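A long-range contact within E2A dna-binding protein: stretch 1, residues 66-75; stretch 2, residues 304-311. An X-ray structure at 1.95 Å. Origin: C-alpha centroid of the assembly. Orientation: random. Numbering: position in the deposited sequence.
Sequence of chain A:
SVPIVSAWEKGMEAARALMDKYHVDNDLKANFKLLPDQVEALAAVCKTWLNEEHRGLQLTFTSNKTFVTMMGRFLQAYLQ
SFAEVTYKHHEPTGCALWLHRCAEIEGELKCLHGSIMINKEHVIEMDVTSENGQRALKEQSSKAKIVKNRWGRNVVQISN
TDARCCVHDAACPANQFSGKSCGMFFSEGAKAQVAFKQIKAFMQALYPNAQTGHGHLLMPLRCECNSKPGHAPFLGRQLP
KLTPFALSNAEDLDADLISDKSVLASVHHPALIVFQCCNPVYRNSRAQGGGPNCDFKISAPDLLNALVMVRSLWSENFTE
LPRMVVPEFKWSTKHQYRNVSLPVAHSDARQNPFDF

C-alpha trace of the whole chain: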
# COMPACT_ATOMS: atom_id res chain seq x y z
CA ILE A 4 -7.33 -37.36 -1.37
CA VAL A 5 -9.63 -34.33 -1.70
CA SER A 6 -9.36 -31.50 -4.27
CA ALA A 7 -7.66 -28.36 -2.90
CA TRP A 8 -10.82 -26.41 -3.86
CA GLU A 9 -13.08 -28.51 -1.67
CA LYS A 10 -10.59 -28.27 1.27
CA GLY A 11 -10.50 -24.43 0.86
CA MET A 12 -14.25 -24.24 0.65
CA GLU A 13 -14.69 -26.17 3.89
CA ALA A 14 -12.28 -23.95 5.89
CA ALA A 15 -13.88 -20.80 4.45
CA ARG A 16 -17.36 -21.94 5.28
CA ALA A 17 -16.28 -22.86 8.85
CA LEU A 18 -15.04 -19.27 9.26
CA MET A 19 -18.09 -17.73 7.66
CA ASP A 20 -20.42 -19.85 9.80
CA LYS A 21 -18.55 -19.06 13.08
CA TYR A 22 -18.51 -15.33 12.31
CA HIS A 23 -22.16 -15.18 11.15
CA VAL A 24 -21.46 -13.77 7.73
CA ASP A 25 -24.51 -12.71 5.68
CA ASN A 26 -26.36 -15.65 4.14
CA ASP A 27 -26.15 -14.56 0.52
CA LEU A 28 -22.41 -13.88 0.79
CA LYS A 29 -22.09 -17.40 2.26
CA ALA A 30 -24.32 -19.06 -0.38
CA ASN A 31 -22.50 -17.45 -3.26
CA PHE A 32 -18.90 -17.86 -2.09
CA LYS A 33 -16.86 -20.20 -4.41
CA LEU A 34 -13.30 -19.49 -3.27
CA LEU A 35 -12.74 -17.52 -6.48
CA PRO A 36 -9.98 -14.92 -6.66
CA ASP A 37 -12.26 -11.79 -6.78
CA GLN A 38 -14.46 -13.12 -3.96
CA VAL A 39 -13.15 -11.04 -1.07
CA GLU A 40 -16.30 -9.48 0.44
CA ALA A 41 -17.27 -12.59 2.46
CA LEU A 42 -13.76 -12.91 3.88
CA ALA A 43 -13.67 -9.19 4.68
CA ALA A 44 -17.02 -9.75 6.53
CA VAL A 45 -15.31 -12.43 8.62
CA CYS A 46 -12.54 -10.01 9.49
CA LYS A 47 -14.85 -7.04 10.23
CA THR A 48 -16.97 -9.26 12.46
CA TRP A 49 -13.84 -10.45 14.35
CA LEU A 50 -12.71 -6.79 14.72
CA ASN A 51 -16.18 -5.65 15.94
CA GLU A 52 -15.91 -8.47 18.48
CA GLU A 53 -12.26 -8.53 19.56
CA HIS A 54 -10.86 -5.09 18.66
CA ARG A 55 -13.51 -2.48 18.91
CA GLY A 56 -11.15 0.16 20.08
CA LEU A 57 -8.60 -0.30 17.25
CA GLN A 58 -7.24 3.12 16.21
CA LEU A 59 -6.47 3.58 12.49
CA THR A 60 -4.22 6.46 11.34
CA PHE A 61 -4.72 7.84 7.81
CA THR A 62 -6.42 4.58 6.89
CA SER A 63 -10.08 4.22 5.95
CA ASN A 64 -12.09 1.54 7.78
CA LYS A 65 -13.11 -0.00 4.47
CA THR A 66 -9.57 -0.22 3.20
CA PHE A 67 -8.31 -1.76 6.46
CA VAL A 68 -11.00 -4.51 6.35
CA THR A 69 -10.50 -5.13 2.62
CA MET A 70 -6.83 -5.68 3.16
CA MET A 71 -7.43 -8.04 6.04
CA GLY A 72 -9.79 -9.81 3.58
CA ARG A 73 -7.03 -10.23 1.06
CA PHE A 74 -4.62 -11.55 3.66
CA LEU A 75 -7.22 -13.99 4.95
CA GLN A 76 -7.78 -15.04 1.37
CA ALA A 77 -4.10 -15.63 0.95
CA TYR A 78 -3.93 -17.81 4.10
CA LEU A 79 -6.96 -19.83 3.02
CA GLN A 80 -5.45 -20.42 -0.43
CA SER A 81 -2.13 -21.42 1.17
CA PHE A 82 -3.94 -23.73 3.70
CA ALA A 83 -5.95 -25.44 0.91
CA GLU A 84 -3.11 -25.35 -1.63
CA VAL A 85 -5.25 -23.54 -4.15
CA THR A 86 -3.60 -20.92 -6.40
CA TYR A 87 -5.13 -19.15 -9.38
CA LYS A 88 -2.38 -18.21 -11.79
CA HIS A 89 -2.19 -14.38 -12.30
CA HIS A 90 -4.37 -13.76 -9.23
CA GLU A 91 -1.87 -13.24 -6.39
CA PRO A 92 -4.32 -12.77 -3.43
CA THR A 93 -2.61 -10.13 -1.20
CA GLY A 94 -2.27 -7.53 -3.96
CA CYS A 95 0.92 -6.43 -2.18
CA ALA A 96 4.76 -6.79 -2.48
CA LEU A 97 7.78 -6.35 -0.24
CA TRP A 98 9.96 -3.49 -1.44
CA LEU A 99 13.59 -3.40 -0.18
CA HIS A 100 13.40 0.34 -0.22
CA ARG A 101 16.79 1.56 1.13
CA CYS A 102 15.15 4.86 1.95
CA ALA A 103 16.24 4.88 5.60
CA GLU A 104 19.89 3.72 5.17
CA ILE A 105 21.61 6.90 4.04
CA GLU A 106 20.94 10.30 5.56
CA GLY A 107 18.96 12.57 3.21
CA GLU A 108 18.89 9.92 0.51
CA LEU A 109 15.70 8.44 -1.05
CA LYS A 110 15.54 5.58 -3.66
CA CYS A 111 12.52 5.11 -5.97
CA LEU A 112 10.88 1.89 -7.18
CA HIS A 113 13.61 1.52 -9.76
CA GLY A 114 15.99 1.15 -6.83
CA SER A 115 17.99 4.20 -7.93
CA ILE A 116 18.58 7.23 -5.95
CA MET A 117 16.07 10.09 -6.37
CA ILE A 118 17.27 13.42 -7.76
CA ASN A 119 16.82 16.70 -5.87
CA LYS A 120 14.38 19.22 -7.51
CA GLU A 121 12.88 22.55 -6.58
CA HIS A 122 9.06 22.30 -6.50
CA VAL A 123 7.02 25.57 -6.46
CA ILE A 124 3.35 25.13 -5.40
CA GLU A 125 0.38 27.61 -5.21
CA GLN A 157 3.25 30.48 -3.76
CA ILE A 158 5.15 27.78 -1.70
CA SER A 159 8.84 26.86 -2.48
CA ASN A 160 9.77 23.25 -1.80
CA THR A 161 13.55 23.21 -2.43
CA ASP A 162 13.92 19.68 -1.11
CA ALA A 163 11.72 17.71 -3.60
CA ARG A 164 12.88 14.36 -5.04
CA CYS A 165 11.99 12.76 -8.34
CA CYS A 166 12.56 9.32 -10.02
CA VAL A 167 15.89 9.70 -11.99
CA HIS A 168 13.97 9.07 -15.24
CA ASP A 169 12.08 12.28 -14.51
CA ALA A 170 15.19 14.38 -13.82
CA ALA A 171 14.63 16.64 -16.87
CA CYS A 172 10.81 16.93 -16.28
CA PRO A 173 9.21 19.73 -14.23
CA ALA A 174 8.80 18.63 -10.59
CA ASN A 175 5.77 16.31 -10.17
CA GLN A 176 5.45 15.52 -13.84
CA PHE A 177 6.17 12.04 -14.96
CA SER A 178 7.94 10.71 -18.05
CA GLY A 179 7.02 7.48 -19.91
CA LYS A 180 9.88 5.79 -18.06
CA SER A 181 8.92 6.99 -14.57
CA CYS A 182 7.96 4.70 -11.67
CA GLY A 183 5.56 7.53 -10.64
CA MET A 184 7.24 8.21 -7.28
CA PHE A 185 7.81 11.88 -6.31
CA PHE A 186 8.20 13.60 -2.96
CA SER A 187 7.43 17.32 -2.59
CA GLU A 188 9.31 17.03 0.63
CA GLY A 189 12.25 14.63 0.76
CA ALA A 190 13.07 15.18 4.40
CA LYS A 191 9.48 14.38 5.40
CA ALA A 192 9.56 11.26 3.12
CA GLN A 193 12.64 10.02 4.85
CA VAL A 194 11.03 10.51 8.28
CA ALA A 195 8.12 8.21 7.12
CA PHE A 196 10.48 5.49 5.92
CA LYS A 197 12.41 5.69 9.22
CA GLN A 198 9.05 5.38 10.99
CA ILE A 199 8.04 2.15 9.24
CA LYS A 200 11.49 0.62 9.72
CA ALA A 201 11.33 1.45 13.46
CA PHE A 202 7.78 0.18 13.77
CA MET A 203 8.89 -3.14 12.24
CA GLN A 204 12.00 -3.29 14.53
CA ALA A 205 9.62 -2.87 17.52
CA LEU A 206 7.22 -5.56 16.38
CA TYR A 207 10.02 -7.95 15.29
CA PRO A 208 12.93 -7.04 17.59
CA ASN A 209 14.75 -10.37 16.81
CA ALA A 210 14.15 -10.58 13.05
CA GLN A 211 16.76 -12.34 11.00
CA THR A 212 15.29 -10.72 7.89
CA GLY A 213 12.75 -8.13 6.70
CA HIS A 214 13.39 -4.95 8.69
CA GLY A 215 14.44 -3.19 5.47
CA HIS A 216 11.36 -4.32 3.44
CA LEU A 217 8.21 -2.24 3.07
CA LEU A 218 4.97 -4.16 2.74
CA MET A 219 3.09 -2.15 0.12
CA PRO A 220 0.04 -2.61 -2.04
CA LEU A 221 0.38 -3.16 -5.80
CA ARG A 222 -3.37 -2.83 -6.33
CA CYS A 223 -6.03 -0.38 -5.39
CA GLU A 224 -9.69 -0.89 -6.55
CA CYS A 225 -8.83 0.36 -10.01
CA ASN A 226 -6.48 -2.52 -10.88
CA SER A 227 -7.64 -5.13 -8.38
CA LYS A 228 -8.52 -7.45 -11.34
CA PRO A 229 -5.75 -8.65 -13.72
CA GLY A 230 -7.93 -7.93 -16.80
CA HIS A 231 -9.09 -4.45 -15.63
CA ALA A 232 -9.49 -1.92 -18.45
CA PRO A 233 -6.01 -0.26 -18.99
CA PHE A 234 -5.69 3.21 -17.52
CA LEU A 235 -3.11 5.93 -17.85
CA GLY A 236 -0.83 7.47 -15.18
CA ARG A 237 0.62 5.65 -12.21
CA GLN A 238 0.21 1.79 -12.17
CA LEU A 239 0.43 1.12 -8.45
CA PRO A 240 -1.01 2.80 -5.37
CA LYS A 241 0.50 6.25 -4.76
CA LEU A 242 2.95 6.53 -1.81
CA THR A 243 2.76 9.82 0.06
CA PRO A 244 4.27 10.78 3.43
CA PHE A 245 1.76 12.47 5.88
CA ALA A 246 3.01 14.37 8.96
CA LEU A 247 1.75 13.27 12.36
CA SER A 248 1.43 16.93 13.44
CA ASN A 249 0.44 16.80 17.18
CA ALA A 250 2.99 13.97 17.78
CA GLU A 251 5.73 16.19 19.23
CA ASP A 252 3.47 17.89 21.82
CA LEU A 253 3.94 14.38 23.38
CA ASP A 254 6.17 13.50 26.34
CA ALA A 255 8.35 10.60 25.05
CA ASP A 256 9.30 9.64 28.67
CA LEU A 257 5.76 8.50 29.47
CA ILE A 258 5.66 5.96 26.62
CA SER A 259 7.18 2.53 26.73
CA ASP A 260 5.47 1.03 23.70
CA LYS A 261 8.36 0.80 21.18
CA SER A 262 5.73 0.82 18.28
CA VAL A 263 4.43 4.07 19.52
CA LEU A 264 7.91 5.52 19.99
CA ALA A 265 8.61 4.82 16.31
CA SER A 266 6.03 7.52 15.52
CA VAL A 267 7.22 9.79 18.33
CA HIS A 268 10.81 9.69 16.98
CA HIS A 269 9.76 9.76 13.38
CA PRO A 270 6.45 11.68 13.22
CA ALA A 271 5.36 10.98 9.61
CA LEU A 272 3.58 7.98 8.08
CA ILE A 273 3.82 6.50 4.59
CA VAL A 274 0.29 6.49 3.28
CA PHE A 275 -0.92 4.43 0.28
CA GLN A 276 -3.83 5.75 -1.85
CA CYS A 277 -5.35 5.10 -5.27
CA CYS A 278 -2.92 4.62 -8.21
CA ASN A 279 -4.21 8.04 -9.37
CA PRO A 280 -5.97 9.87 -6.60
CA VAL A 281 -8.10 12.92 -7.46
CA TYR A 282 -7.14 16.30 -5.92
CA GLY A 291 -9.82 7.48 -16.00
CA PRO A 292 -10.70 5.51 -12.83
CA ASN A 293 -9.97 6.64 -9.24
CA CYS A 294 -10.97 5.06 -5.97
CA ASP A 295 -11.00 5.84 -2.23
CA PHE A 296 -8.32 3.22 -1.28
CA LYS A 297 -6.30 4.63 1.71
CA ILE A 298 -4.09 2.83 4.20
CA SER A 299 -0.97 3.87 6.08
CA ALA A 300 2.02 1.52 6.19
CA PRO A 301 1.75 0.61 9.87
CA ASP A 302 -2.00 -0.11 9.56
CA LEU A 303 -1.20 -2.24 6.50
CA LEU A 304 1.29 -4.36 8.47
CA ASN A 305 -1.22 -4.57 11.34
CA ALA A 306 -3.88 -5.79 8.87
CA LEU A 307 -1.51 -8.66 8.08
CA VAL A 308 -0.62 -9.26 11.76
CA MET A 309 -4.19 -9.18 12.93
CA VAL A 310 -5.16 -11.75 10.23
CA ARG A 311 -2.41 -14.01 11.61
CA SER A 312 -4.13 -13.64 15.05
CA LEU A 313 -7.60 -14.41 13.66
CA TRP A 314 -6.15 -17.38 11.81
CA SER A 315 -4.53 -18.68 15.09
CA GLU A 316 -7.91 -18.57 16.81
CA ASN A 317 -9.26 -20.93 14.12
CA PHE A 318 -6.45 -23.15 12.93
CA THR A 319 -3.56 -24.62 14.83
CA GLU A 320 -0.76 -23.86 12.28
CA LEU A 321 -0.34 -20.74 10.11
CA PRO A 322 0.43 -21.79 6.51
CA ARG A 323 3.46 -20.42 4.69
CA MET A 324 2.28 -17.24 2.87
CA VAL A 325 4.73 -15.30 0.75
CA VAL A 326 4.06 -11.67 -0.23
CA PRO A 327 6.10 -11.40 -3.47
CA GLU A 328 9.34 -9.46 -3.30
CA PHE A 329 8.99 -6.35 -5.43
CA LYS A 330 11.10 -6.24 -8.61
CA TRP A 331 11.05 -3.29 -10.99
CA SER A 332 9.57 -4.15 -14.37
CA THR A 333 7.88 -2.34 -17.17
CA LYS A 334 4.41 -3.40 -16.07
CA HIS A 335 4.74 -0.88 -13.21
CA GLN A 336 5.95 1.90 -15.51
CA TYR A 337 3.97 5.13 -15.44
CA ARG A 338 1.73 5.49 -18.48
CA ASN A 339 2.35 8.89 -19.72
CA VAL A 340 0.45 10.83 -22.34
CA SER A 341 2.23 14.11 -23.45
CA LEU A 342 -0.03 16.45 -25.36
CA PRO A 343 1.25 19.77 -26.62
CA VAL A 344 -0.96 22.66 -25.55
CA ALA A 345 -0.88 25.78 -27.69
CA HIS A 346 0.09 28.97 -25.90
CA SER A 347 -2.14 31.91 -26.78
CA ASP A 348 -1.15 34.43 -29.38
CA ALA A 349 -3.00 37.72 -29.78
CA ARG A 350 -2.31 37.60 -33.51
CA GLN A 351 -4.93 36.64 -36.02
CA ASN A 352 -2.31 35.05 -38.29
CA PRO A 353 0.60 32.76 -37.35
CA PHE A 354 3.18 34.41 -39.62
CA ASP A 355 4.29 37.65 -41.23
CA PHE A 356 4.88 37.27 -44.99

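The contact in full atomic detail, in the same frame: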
# COMPACT_ATOMS: atom_id res chain seq x y z
N THR A 66 -10.81 0.27 3.77
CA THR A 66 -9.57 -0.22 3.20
C THR A 66 -8.91 -1.16 4.20
O THR A 66 -8.36 -2.14 3.78
CB THR A 66 -8.57 0.89 2.85
OG1 THR A 66 -9.20 1.84 1.96
CG2 THR A 66 -7.36 0.26 2.09
N PHE A 67 -8.94 -0.85 5.49
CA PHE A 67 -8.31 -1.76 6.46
C PHE A 67 -8.95 -3.20 6.38
O PHE A 67 -8.25 -4.26 6.28
CB PHE A 67 -8.43 -1.18 7.89
CG PHE A 67 -7.74 -2.01 8.91
CD1 PHE A 67 -6.36 -1.99 8.98
CD2 PHE A 67 -8.47 -2.85 9.76
CE1 PHE A 67 -5.64 -2.78 9.91
CE2 PHE A 67 -7.80 -3.59 10.70
CZ PHE A 67 -6.34 -3.60 10.73
N VAL A 68 -10.27 -3.24 6.40
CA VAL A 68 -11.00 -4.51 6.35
C VAL A 68 -10.79 -5.27 5.03
O VAL A 68 -10.69 -6.53 4.99
CB VAL A 68 -12.51 -4.23 6.62
CG1 VAL A 68 -13.35 -5.42 6.28
CG2 VAL A 68 -12.68 -3.81 8.07
N THR A 69 -10.79 -4.52 3.94
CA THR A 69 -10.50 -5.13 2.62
C THR A 69 -9.13 -5.76 2.57
O THR A 69 -8.96 -6.87 2.03
CB THR A 69 -10.61 -4.07 1.55
OG1 THR A 69 -12.00 -3.70 1.50
CG2 THR A 69 -10.14 -4.66 0.15
N MET A 70 -8.14 -5.09 3.17
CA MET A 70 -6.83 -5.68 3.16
C MET A 70 -6.78 -6.90 4.06
O MET A 70 -6.13 -7.88 3.72
CB MET A 70 -5.70 -4.69 3.49
CG MET A 70 -5.53 -3.58 2.45
SD MET A 70 -5.33 -4.15 0.72
CE MET A 70 -3.82 -5.07 0.98
N MET A 71 -7.36 -6.83 5.25
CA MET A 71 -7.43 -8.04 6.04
C MET A 71 -8.07 -9.19 5.20
O MET A 71 -7.62 -10.35 5.26
CB MET A 71 -8.33 -7.79 7.25
CG MET A 71 -7.60 -7.05 8.38
SD MET A 71 -8.59 -6.96 9.90
CE MET A 71 -8.24 -8.53 10.54
N GLY A 72 -9.12 -8.84 4.47
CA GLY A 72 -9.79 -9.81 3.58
C GLY A 72 -8.83 -10.46 2.60
O GLY A 72 -8.84 -11.69 2.40
N ARG A 73 -8.00 -9.67 1.96
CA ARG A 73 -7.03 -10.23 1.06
C ARG A 73 -6.02 -11.13 1.76
O ARG A 73 -5.55 -12.14 1.19
CB ARG A 73 -6.29 -9.09 0.36
CG ARG A 73 -7.16 -8.15 -0.56
CD ARG A 73 -6.17 -7.25 -1.38
NE ARG A 73 -6.75 -6.04 -2.04
CZ ARG A 73 -6.04 -5.05 -2.63
NH1 ARG A 73 -4.68 -4.98 -2.55
NH2 ARG A 73 -6.72 -4.05 -3.26
N PHE A 74 -5.59 -10.73 2.96
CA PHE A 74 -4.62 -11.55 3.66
C PHE A 74 -5.26 -12.85 4.11
O PHE A 74 -4.63 -13.87 4.03
CB PHE A 74 -4.05 -10.79 4.85
CG PHE A 74 -3.14 -9.70 4.45
CD1 PHE A 74 -2.12 -9.93 3.51
CD2 PHE A 74 -3.32 -8.38 4.96
CE1 PHE A 74 -1.24 -8.93 3.11
CE2 PHE A 74 -2.43 -7.38 4.57
CZ PHE A 74 -1.40 -7.62 3.68
N LEU A 75 -6.51 -12.79 4.54
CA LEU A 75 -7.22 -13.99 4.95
C LEU A 75 -7.38 -14.92 3.74
O LEU A 75 -7.09 -16.12 3.78
CB LEU A 75 -8.61 -13.59 5.41
CG LEU A 75 -9.36 -14.48 6.43
CD1 LEU A 75 -10.87 -14.40 6.45
CD2 LEU A 75 -8.76 -15.87 6.92
N LEU A 304 0.60 -3.26 7.81
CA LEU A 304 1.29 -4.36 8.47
C LEU A 304 0.39 -4.94 9.56
O LEU A 304 0.28 -6.14 9.69
CB LEU A 304 2.59 -3.86 9.08
CG LEU A 304 3.78 -4.79 9.33
CD1 LEU A 304 4.79 -4.44 10.42
CD2 LEU A 304 3.75 -6.26 8.78
N ASN A 305 -0.31 -4.08 10.30
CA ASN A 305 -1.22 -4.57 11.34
C ASN A 305 -2.38 -5.33 10.74
O ASN A 305 -2.87 -6.27 11.39
CB ASN A 305 -1.81 -3.46 12.21
CG ASN A 305 -1.00 -3.18 13.49
OD1 ASN A 305 -0.21 -4.00 13.95
ND2 ASN A 305 -1.25 -2.04 14.09
N ALA A 306 -2.79 -4.99 9.49
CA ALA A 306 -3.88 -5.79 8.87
C ALA A 306 -3.35 -7.21 8.71
O ALA A 306 -4.09 -8.20 8.97
CB ALA A 306 -4.28 -5.29 7.51
N LEU A 307 -2.11 -7.32 8.25
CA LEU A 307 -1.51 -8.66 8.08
C LEU A 307 -1.38 -9.43 9.43
O LEU A 307 -1.70 -10.65 9.58
CB LEU A 307 -0.15 -8.57 7.36
CG LEU A 307 0.67 -9.89 7.28
CD1 LEU A 307 -0.05 -11.02 6.52
CD2 LEU A 307 2.08 -9.67 6.62
N VAL A 308 -0.87 -8.70 10.40
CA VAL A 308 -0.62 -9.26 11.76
C VAL A 308 -1.90 -9.65 12.44
O VAL A 308 -1.98 -10.73 13.07
CB VAL A 308 0.32 -8.30 12.62
CG1 VAL A 308 0.42 -8.81 14.11
CG2 VAL A 308 1.63 -8.16 12.00
N MET A 309 -2.96 -8.86 12.27
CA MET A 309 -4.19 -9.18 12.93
C MET A 309 -4.84 -10.39 12.20
O MET A 309 -5.53 -11.20 12.85
CB MET A 309 -5.12 -7.96 12.98
CG MET A 309 -4.49 -6.87 13.91
SD MET A 309 -5.57 -5.46 14.10
CE MET A 309 -6.77 -6.07 15.27
N VAL A 310 -4.65 -10.51 10.89
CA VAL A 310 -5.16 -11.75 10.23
C VAL A 310 -4.45 -13.00 10.82
O VAL A 310 -5.09 -14.07 11.05
CB VAL A 310 -5.10 -11.65 8.67
CG1 VAL A 310 -5.18 -13.05 7.98
CG2 VAL A 310 -6.28 -10.81 8.16
N ARG A 311 -3.16 -12.89 11.06
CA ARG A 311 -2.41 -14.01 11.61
C ARG A 311 -3.05 -14.37 12.98
O ARG A 311 -3.30 -15.55 13.25
CB ARG A 311 -0.91 -13.70 11.66
CG ARG A 311 -0.21 -13.58 10.34
CD ARG A 311 1.28 -13.29 10.46
NE ARG A 311 2.01 -13.34 9.20
CZ ARG A 311 3.11 -12.67 8.92
NH1 ARG A 311 3.65 -11.80 9.81
NH2 ARG A 311 3.64 -12.79 7.70

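Two helical stretches, whose touching residues lie at least 232 positions apart in sequence, pack here without a single hydrogen bond between them, and the pivot of the contact is the smallest side chain available, a methyl group. Ala306 points toward the opposing helix and sits as a knob in a hole formed by Phe67, Met70, Met71 and Phe74. Its CB lies 3.7 Å from Phe67 CE1 and 3.9 Å from Met71 CG, with Phe74 CE2 and Met70 CB slightly farther off. The general principle is that a small residue at the crossing point lets backbones draw near: the CA atoms of Met71 and Ala306 are 5.1 Å apart, and the helix axes approach to 8.6 Å, crossing at -51°.

Each helix meets its own polar backbone needs through i to i+4 hydrogen bonds, such as Phe74 N to Met70 O at 3.0 Å and Val310 N to Ala306 O at 3.1 Å. What remains for the interface is shape and apolar surface, and 478 Å² is buried in all.

One turn beyond Ala306, Val310 also points toward the partner helix. Its CG2 packs 3.8 Å from Met71 CB and comes within 3.2 Å of Met71 O, a close contact with a carbonyl already accepting a hydrogen bond from Leu75 N. Val310 CG1 reaches the backbone of the next turn, 3.7 Å from Leu75 N.

The two aromatic rings are used differently. Phe74 offers a face: Leu307 CB stands 3.9 Å from the ring centroid, only 16° off the normal, a CH-pi arrangement. Phe67, whose CB points sideways but whose ring swings nearer, offers its edge to sulfur, with Met309 SD 3.9 Å from Phe67 CZ and near the ring plane. Met71 CE packs 4.0 Å from Met309 CB, extending the apolar seam with a methyl-to-methylene contact.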